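Local atomic coordinates of precorrin-8x Methyl Mutase (Thermus thermophilus, PDB entry 1V9C), a protein that probably catalyses the methyl shift that turns precorrin-8X into hydrogenobyrinate, a step in adenosylcobalamin (vitamin B12) biosynthesis. Residues B[14-19]-B[36-41]; B[119-124]-B[149-154]; B[138-143]-B[158-163]. All coordinates share one frame; numbering follows the deposited sequence.

Interaction 1 of 3, residues B[14-19]-B[36-41]; sequences RIVDQE and MIHATA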
loop_
_atom_site.group_PDB
_atom_site.type_symbol
_atom_site.label_atom_id
_atom_site.label_comp_id
_atom_site.label_asym_id
_atom_site.label_seq_id
_atom_site.Cartn_x
_atom_site.Cartn_y
_atom_site.Cartn_z
ATOM N N ARG B 14 1.592 2.993 20.821
ATOM C CA ARG B 14 2.416 3.283 21.984
ATOM C C ARG B 14 3.866 3.067 21.611
ATOM O O ARG B 14 4.706 3.943 21.806
ATOM C CB ARG B 14 2.085 2.337 23.140
ATOM C CG ARG B 14 1.221 2.940 24.228
ATOM C CD ARG B 14 1.425 2.206 25.554
ATOM N NE ARG B 14 0.822 0.877 25.587
ATOM C CZ ARG B 14 -0.465 0.629 25.356
ATOM N NH1 ARG B 14 -1.297 1.620 25.063
ATOM N NH2 ARG B 14 -0.929 -0.607 25.442
ATOM N N ILE B 15 4.138 1.877 21.081
ATOM C CA ILE B 15 5.478 1.471 20.678
ATOM C C ILE B 15 6.141 2.465 19.728
ATOM O O ILE B 15 7.331 2.743 19.849
ATOM C CB ILE B 15 5.448 0.072 20.026
ATOM C CG1 ILE B 15 5.004 -0.957 21.072
ATOM C CG2 ILE B 15 6.812 -0.259 19.400
ATOM C CD1 ILE B 15 5.082 -2.396 20.615
ATOM N N VAL B 16 5.379 3.002 18.787
ATOM C CA VAL B 16 5.954 3.966 17.871
ATOM C C VAL B 16 6.279 5.260 18.620
ATOM O O VAL B 16 7.287 5.900 18.347
ATOM C CB VAL B 16 5.017 4.320 16.735
ATOM C CG1 VAL B 16 5.628 5.460 15.931
ATOM C CG2 VAL B 16 4.766 3.113 15.851
ATOM N N ASP B 17 5.421 5.652 19.554
ATOM C CA ASP B 17 5.683 6.873 20.298
ATOM C C ASP B 17 6.940 6.726 21.148
ATOM O O ASP B 17 7.656 7.689 21.348
ATOM C CB ASP B 17 4.499 7.248 21.191
ATOM C CG ASP B 17 3.514 8.157 20.490
ATOM O OD1 ASP B 17 3.939 8.914 19.593
ATOM O OD2 ASP B 17 2.320 8.133 20.844
ATOM N N GLN B 18 7.203 5.509 21.619
ATOM C CA GLN B 18 8.366 5.223 22.452
ATOM C C GLN B 18 9.697 5.250 21.722
ATOM O O GLN B 18 10.724 5.587 22.304
ATOM C CB GLN B 18 8.233 3.854 23.084
ATOM C CG GLN B 18 7.334 3.796 24.267
ATOM C CD GLN B 18 7.219 2.385 24.785
ATOM O OE1 GLN B 18 7.884 1.475 24.271
ATOM N NE2 GLN B 18 6.382 2.182 25.806
ATOM N N GLU B 19 9.676 4.887 20.448
ATOM C CA GLU B 19 10.898 4.819 19.673
ATOM C C GLU B 19 11.043 5.916 18.628
ATOM O O GLU B 19 11.932 5.857 17.778
ATOM C CB GLU B 19 10.964 3.448 19.021
ATOM C CG GLU B 19 10.272 2.376 19.854
ATOM C CD GLU B 19 10.440 1.000 19.260
ATOM O OE1 GLU B 19 10.599 0.920 18.027
ATOM O OE2 GLU B 19 10.408 0.001 20.015
ATOM N N MET B 36 1.615 7.114 9.929
ATOM C CA MET B 36 2.356 6.784 8.729
ATOM C C MET B 36 3.532 5.858 9.047
ATOM O O MET B 36 3.856 4.983 8.244
ATOM C CB MET B 36 2.854 8.065 8.059
ATOM C CG MET B 36 1.737 9.009 7.695
ATOM S SD MET B 36 2.247 10.671 7.244
ATOM C CE MET B 36 3.294 10.344 5.855
ATOM N N ILE B 37 4.159 6.063 10.213
ATOM C CA ILE B 37 5.302 5.247 10.652
ATOM C C ILE B 37 4.774 3.871 11.083
ATOM O O ILE B 37 5.360 2.848 10.793
ATOM C CB ILE B 37 6.036 5.896 11.871
ATOM C CG1 ILE B 37 6.658 7.236 11.452
ATOM C CG2 ILE B 37 7.085 4.934 12.413
ATOM C CD1 ILE B 37 7.486 7.916 12.523
ATOM N N HIS B 38 3.654 3.878 11.792
ATOM C CA HIS B 38 3.034 2.647 12.229
ATOM C C HIS B 38 2.730 1.771 11.005
ATOM O O HIS B 38 3.022 0.580 10.995
ATOM C CB HIS B 38 1.753 2.964 12.978
ATOM C CG HIS B 38 1.009 1.746 13.425
ATOM N ND1 HIS B 38 -0.114 1.282 12.776
ATOM C CD2 HIS B 38 1.245 0.882 14.442
ATOM C CE1 HIS B 38 -0.538 0.182 13.374
ATOM N NE2 HIS B 38 0.269 -0.082 14.385
ATOM N N ALA B 39 2.199 2.391 9.954
ATOM C CA ALA B 39 1.828 1.680 8.727
ATOM C C ALA B 39 3.005 1.122 7.949
ATOM O O ALA B 39 2.863 0.174 7.203
ATOM C CB ALA B 39 1.011 2.604 7.824
ATOM N N THR B 40 4.180 1.703 8.130
ATOM C CA THR B 40 5.345 1.239 7.399
ATOM C C THR B 40 6.471 0.659 8.251
ATOM O O THR B 40 7.365 0.021 7.725
ATOM C CB THR B 40 5.949 2.390 6.605
ATOM O OG1 THR B 40 6.375 3.404 7.523
ATOM C CG2 THR B 40 4.911 2.977 5.645
ATOM N N ALA B 41 6.425 0.890 9.554
ATOM C CA ALA B 41 7.502 0.454 10.437
ATOM C C ALA B 41 8.753 1.139 9.872
ATOM O O ALA B 41 9.845 0.604 9.940
ATOM C CB ALA B 41 7.666 -1.068 10.390
#

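Interaction 2 of 3, residues B[119-124]-B[149-154]; sequences YAWEKG and QGARPA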
loop_
_atom_site.group_PDB
_atom_site.type_symbol
_atom_site.label_atom_id
_atom_site.label_comp_id
_atom_site.label_asym_id
_atom_site.label_seq_id
_atom_site.Cartn_x
_atom_site.Cartn_y
_atom_site.Cartn_z
ATOM N N TYR B 119 -11.077 15.761 -16.083
ATOM C CA TYR B 119 -12.376 15.187 -15.782
ATOM C C TYR B 119 -12.867 15.704 -14.432
ATOM O O TYR B 119 -13.959 16.261 -14.332
ATOM C CB TYR B 119 -12.295 13.666 -15.727
ATOM C CG TYR B 119 -13.583 13.032 -15.254
ATOM C CD1 TYR B 119 -14.633 12.802 -16.137
ATOM C CD2 TYR B 119 -13.776 12.719 -13.906
ATOM C CE1 TYR B 119 -15.844 12.281 -15.695
ATOM C CE2 TYR B 119 -14.989 12.197 -13.453
ATOM C CZ TYR B 119 -16.018 11.984 -14.355
ATOM O OH TYR B 119 -17.223 11.484 -13.924
ATOM N N ALA B 120 -12.045 15.506 -13.400
ATOM C CA ALA B 120 -12.367 15.927 -12.039
ATOM C C ALA B 120 -12.735 17.393 -11.986
ATOM O O ALA B 120 -13.722 17.768 -11.363
ATOM C CB ALA B 120 -11.184 15.666 -11.116
ATOM N N TRP B 121 -11.922 18.227 -12.616
ATOM C CA TRP B 121 -12.195 19.654 -12.630
ATOM C C TRP B 121 -13.535 19.934 -13.303
ATOM O O TRP B 121 -14.461 20.434 -12.668
ATOM C CB TRP B 121 -11.090 20.407 -13.369
ATOM C CG TRP B 121 -11.116 21.883 -13.114
ATOM C CD1 TRP B 121 -11.869 22.545 -12.175
ATOM C CD2 TRP B 121 -10.304 22.874 -13.747
ATOM N NE1 TRP B 121 -11.568 23.885 -12.186
ATOM C CE2 TRP B 121 -10.611 24.116 -13.141
ATOM C CE3 TRP B 121 -9.344 22.835 -14.765
ATOM C CZ2 TRP B 121 -9.989 25.310 -13.523
ATOM C CZ3 TRP B 121 -8.724 24.022 -15.146
ATOM C CH2 TRP B 121 -9.051 25.244 -14.523
ATOM N N GLU B 122 -13.634 19.595 -14.584
ATOM C CA GLU B 122 -14.861 19.818 -15.336
ATOM C C GLU B 122 -16.091 19.412 -14.542
ATOM O O GLU B 122 -17.082 20.145 -14.512
ATOM C CB GLU B 122 -14.839 19.037 -16.650
ATOM C CG GLU B 122 -13.720 19.427 -17.597
ATOM C CD GLU B 122 -13.771 18.636 -18.885
ATOM O OE1 GLU B 122 -12.823 18.739 -19.695
ATOM O OE2 GLU B 122 -14.769 17.907 -19.083
ATOM N N LYS B 123 -16.023 18.247 -13.901
ATOM C CA LYS B 123 -17.142 17.728 -13.120
ATOM C C LYS B 123 -17.325 18.447 -11.796
ATOM O O LYS B 123 -18.277 18.178 -11.064
ATOM C CB LYS B 123 -16.953 16.232 -12.855
ATOM C CG LYS B 123 -17.102 15.342 -14.079
ATOM C CD LYS B 123 -18.545 15.304 -14.580
ATOM C CE LYS B 123 -18.692 14.385 -15.797
ATOM N NZ LYS B 123 -20.114 14.158 -16.177
ATOM N N GLY B 124 -16.413 19.360 -11.491
ATOM C CA GLY B 124 -16.490 20.087 -10.243
ATOM C C GLY B 124 -16.299 19.148 -9.068
ATOM O O GLY B 124 -17.222 18.929 -8.284
ATOM N N GLN B 149 -4.919 27.495 -12.223
ATOM C CA GLN B 149 -6.005 27.949 -13.083
ATOM C C GLN B 149 -7.313 28.159 -12.321
ATOM O O GLN B 149 -8.352 28.417 -12.930
ATOM C CB GLN B 149 -6.241 26.948 -14.216
ATOM C CG GLN B 149 -5.075 26.810 -15.177
ATOM C CD GLN B 149 -4.605 28.151 -15.701
ATOM O OE1 GLN B 149 -5.399 28.954 -16.186
ATOM N NE2 GLN B 149 -3.306 28.399 -15.607
ATOM N N GLY B 150 -7.274 28.036 -10.998
ATOM C CA GLY B 150 -8.486 28.242 -10.223
ATOM C C GLY B 150 -9.043 27.058 -9.452
ATOM O O GLY B 150 -10.100 27.167 -8.833
ATOM N N ALA B 151 -8.361 25.918 -9.489
ATOM C CA ALA B 151 -8.837 24.756 -8.748
ATOM C C ALA B 151 -8.423 24.944 -7.285
ATOM O O ALA B 151 -7.288 25.328 -7.009
ATOM C CB ALA B 151 -8.229 23.485 -9.319
ATOM N N ARG B 152 -9.351 24.700 -6.360
ATOM C CA ARG B 152 -9.071 24.856 -4.931
ATOM C C ARG B 152 -9.456 23.644 -4.063
ATOM O O ARG B 152 -10.494 23.633 -3.387
ATOM C CB ARG B 152 -9.757 26.124 -4.389
ATOM C CG ARG B 152 -9.266 27.425 -5.029
ATOM C CD ARG B 152 -7.738 27.506 -5.018
ATOM N NE ARG B 152 -7.235 28.681 -5.720
ATOM C CZ ARG B 152 -5.984 28.826 -6.145
ATOM N NH1 ARG B 152 -5.093 27.864 -5.944
ATOM N NH2 ARG B 152 -5.618 29.940 -6.765
ATOM N N PRO B 153 -8.618 22.597 -4.081
ATOM C CA PRO B 153 -8.891 21.396 -3.280
ATOM C C PRO B 153 -8.727 21.786 -1.814
ATOM O O PRO B 153 -7.893 22.626 -1.489
ATOM C CB PRO B 153 -7.801 20.425 -3.725
ATOM C CG PRO B 153 -7.429 20.901 -5.101
ATOM C CD PRO B 153 -7.443 22.399 -4.944
ATOM N N ALA B 154 -9.516 21.197 -0.929
ATOM C CA ALA B 154 -9.394 21.530 0.483
ATOM C C ALA B 154 -8.006 21.166 0.987
ATOM O O ALA B 154 -7.415 21.918 1.759
ATOM C CB ALA B 154 -10.459 20.799 1.300
#

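Interaction 3 of 3, residues B[138-143]-B[158-163]; sequences TFLLAL and GMPVGF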
loop_
_atom_site.group_PDB
_atom_site.type_symbol
_atom_site.label_atom_id
_atom_site.label_comp_id
_atom_site.label_asym_id
_atom_site.label_seq_id
_atom_site.Cartn_x
_atom_site.Cartn_y
_atom_site.Cartn_z
ATOM N N THR B 138 2.937 12.493 -12.410
ATOM C CA THR B 138 2.426 13.323 -13.492
ATOM C C THR B 138 1.015 13.785 -13.143
ATOM O O THR B 138 0.528 14.793 -13.651
ATOM C CB THR B 138 2.397 12.561 -14.843
ATOM O OG1 THR B 138 1.403 11.537 -14.797
ATOM C CG2 THR B 138 3.749 11.926 -15.130
ATOM N N PHE B 139 0.353 13.040 -12.268
ATOM C CA PHE B 139 -0.984 13.423 -11.859
ATOM C C PHE B 139 -0.872 14.651 -10.950
ATOM O O PHE B 139 -1.631 15.604 -11.079
ATOM C CB PHE B 139 -1.665 12.278 -11.105
ATOM C CG PHE B 139 -3.008 12.643 -10.537
ATOM C CD1 PHE B 139 -4.096 12.856 -11.373
ATOM C CD2 PHE B 139 -3.176 12.797 -9.165
ATOM C CE1 PHE B 139 -5.336 13.217 -10.855
ATOM C CE2 PHE B 139 -4.420 13.160 -8.632
ATOM C CZ PHE B 139 -5.500 13.370 -9.478
ATOM N N LEU B 140 0.093 14.617 -10.040
ATOM C CA LEU B 140 0.308 15.714 -9.098
ATOM C C LEU B 140 0.761 16.985 -9.823
ATOM O O LEU B 140 0.499 18.095 -9.372
ATOM C CB LEU B 140 1.351 15.307 -8.056
ATOM C CG LEU B 140 1.579 16.313 -6.928
ATOM C CD1 LEU B 140 0.252 16.604 -6.223
ATOM C CD2 LEU B 140 2.591 15.744 -5.950
ATOM N N LEU B 141 1.451 16.807 -10.943
ATOM C CA LEU B 141 1.908 17.935 -11.742
ATOM C C LEU B 141 0.727 18.537 -12.494
ATOM O O LEU B 141 0.571 19.750 -12.537
ATOM C CB LEU B 141 2.975 17.487 -12.735
ATOM C CG LEU B 141 4.362 17.333 -12.135
ATOM C CD1 LEU B 141 5.312 16.834 -13.204
ATOM C CD2 LEU B 141 4.829 18.667 -11.574
ATOM N N ALA B 142 -0.101 17.687 -13.092
ATOM C CA ALA B 142 -1.276 18.165 -13.813
ATOM C C ALA B 142 -2.127 18.934 -12.811
ATOM O O ALA B 142 -2.476 20.085 -13.042
ATOM C CB ALA B 142 -2.063 16.994 -14.384
ATOM N N LEU B 143 -2.427 18.293 -11.683
ATOM C CA LEU B 143 -3.223 18.915 -10.627
ATOM C C LEU B 143 -2.639 20.247 -10.166
ATOM O O LEU B 143 -3.375 21.197 -9.924
ATOM C CB LEU B 143 -3.343 17.978 -9.414
ATOM C CG LEU B 143 -4.032 18.547 -8.162
ATOM C CD1 LEU B 143 -5.455 19.002 -8.521
ATOM C CD2 LEU B 143 -4.066 17.495 -7.046
ATOM N N GLY B 158 0.591 14.938 -1.078
ATOM C CA GLY B 158 1.517 14.622 -2.146
ATOM C C GLY B 158 2.549 13.614 -1.697
ATOM O O GLY B 158 3.624 13.987 -1.216
ATOM N N MET B 159 2.215 12.336 -1.851
ATOM C CA MET B 159 3.100 11.258 -1.447
ATOM C C MET B 159 3.384 10.212 -2.525
ATOM O O MET B 159 3.280 9.007 -2.276
ATOM C CB MET B 159 2.529 10.590 -0.200
ATOM C CG MET B 159 2.201 11.584 0.908
ATOM S SD MET B 159 1.264 10.851 2.314
ATOM C CE MET B 159 0.969 12.267 3.272
ATOM N N PRO B 160 3.719 10.650 -3.752
ATOM C CA PRO B 160 4.015 9.662 -4.800
ATOM C C PRO B 160 5.359 9.007 -4.410
ATOM O O PRO B 160 6.181 9.627 -3.732
ATOM C CB PRO B 160 4.179 10.510 -6.068
ATOM C CG PRO B 160 3.583 11.836 -5.731
ATOM C CD PRO B 160 3.868 12.018 -4.266
ATOM N N VAL B 161 5.579 7.769 -4.825
ATOM C CA VAL B 161 6.831 7.086 -4.517
ATOM C C VAL B 161 7.455 6.810 -5.871
ATOM O O VAL B 161 6.740 6.661 -6.850
ATOM C CB VAL B 161 6.562 5.757 -3.736
ATOM C CG1 VAL B 161 5.600 4.910 -4.513
ATOM C CG2 VAL B 161 7.886 4.982 -3.468
ATOM N N GLY B 162 8.779 6.789 -5.956
ATOM C CA GLY B 162 9.386 6.521 -7.248
ATOM C C GLY B 162 10.649 7.278 -7.601
ATOM O O GLY B 162 11.178 8.060 -6.808
ATOM N N PHE B 163 11.109 7.055 -8.828
ATOM C CA PHE B 163 12.344 7.646 -9.327
ATOM C C PHE B 163 12.179 8.524 -10.571
ATOM O O PHE B 163 13.155 9.054 -11.105
ATOM C CB PHE B 163 13.334 6.515 -9.614
ATOM C CG PHE B 163 13.605 5.631 -8.424
ATOM C CD1 PHE B 163 14.742 5.822 -7.642
ATOM C CD2 PHE B 163 12.713 4.618 -8.076
ATOM C CE1 PHE B 163 14.989 5.022 -6.537
ATOM C CE2 PHE B 163 12.947 3.808 -6.967
ATOM C CZ PHE B 163 14.091 4.011 -6.194
#

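Interaction 1 of 3, residues B[14-19]-B[36-41]
V16 reaches across from helix 6-20 and sets its two methyl groups on different residues of helix 30-40. The side chain of V16 leaves its backbone toward that helix and has more surface buried here than either of its partners. CG1 goes to I37 and meets the branch methyl CG2 of I37 at 3.8 Å. The two side chains approach at a slant. CG2 of V16 turns to H38 instead and lies 4.0 Å from CA of H38. It also sits at the edge of the imidazole ring, near the ring plane. The split follows from the torsion of V16: CG1 is anti to the backbone N (chi1 173°), which leaves CG2 beside that N and facing H38. I37 takes part with its CG2 branch, also anti to its own backbone N.

The backbones come closest at V16 and H38, with 6.5 Å between their CA atoms. This is apolar contact between two consecutive helices near the N-terminus, with no hydrogen bond across it. A second link joins the same helices: D17 forms a salt bridge with R34 and accepts a hydrogen bond from W30.

The side chain of H38 has further neighbours. F13 meets the ring edge-to-face, and a sulfate ion, probably from the crystallisation liquor, lies about 4 Å away. F43 touches both V16 and I37. F163 of the second subunit packs on V16 as well, which places this pair of helices at the dimer interface. I37 O accepts a hydrogen bond from T40 N, and A41, with positive phi, leaves the helical conformation.

Interaction 2 of 3, residues B[119-124]-B[149-154]
W121 meets Q149 and A151 through its indole ring, and all the contacts across the two segments are van der Waals. The six-membered end of the ring does most of the work. CH2 comes in obliquely to 3.3 Å from CB of Q149, a tight, perhaps doubtful approach for two carbons. Both CH2 and CZ2 are 3.6 Å from the carbonyl O of Q149. A151 lies over one face of the indole, with its CB 4.4 Å from NE1. CG of W121 is anti to the backbone N (chi1 -165°), which swings the ring off helix 112-122 toward the loop.

Backbone hydrogen bonds shape each segment separately. Helix 112-122 ends in a Schellman motif with G124 at positive phi. G150 plays the same part for helix 137-147: A151 N bonds to A146 O and G150 N to I147 O. Thus the indole rests on the turn that ends the neighbouring helix. L126 touches both W121 and A151.

Replacing W121 by an alanine is likely to leave CB of Q149 and the methyl of A151 without their aromatic partner and to open a gap beside the turn. With no polar bond between the segments, the contact depends on the shape and breadth of the indole.

Interaction 3 of 3, residues B[138-143]-B[158-163]
L140 has CG anti to the backbone N (chi1 -174°). Its chi2 of 56° sets CD1 to one side and leaves CD2 anti to CA, directed at P160 and G158. This one methyl makes both contacts, 4.0 Å from CG of P160 and 4.1 Å from CA of G158. The leucine and proline side chains cross at about a right angle. The methyl meets the proline ring at its CG corner. P160 points toward helix 137-147, whereas M159 between the two touching residues points away.

The lack of a side chain at G158 suits this spot, since a CB would probably crowd CD2 of L140. The main chain itself therefore forms part of the surface under the leucine. The buried contact is wholly apolar.

Polar bonds also hold the loop. The carbonyl O of P160 accepts a hydrogen bond from K170, and the backbone of M159 bonds to V133 and G189. G158 is the last residue of strand 155-158 and bonds through its backbone to I181. L140 also packs on A169 and L173 of helix 166-174, while P160 rests on V133 of strand 130-133. The leucine thus reaches from helix 137-147 to helix 166-174 and the end of strand 155-158.

In the fold
The three contacts lie in an alpha/beta fold with a six-stranded mixed sheet. Interaction 1 comes first along the chain and closes before the other two open. Interactions 2 and 3 alternate in sequence; segment 138-143 lies on helix 137-147, and segment 149-154 follows that helix and leads into strand 155-158. Their centres are about 17 Å apart. Interactions 1 and 2 lie on opposite sides of the chain's centre, about 35 Å between centres. Interaction 1 is about 25 Å from interaction 3 between centres, yet their segments touch where M36 CE meets M159 CE at 4.0 Å. Both touch the second subunit, so the N-terminal helices and the loop 158-163 lie where the two subunits meet.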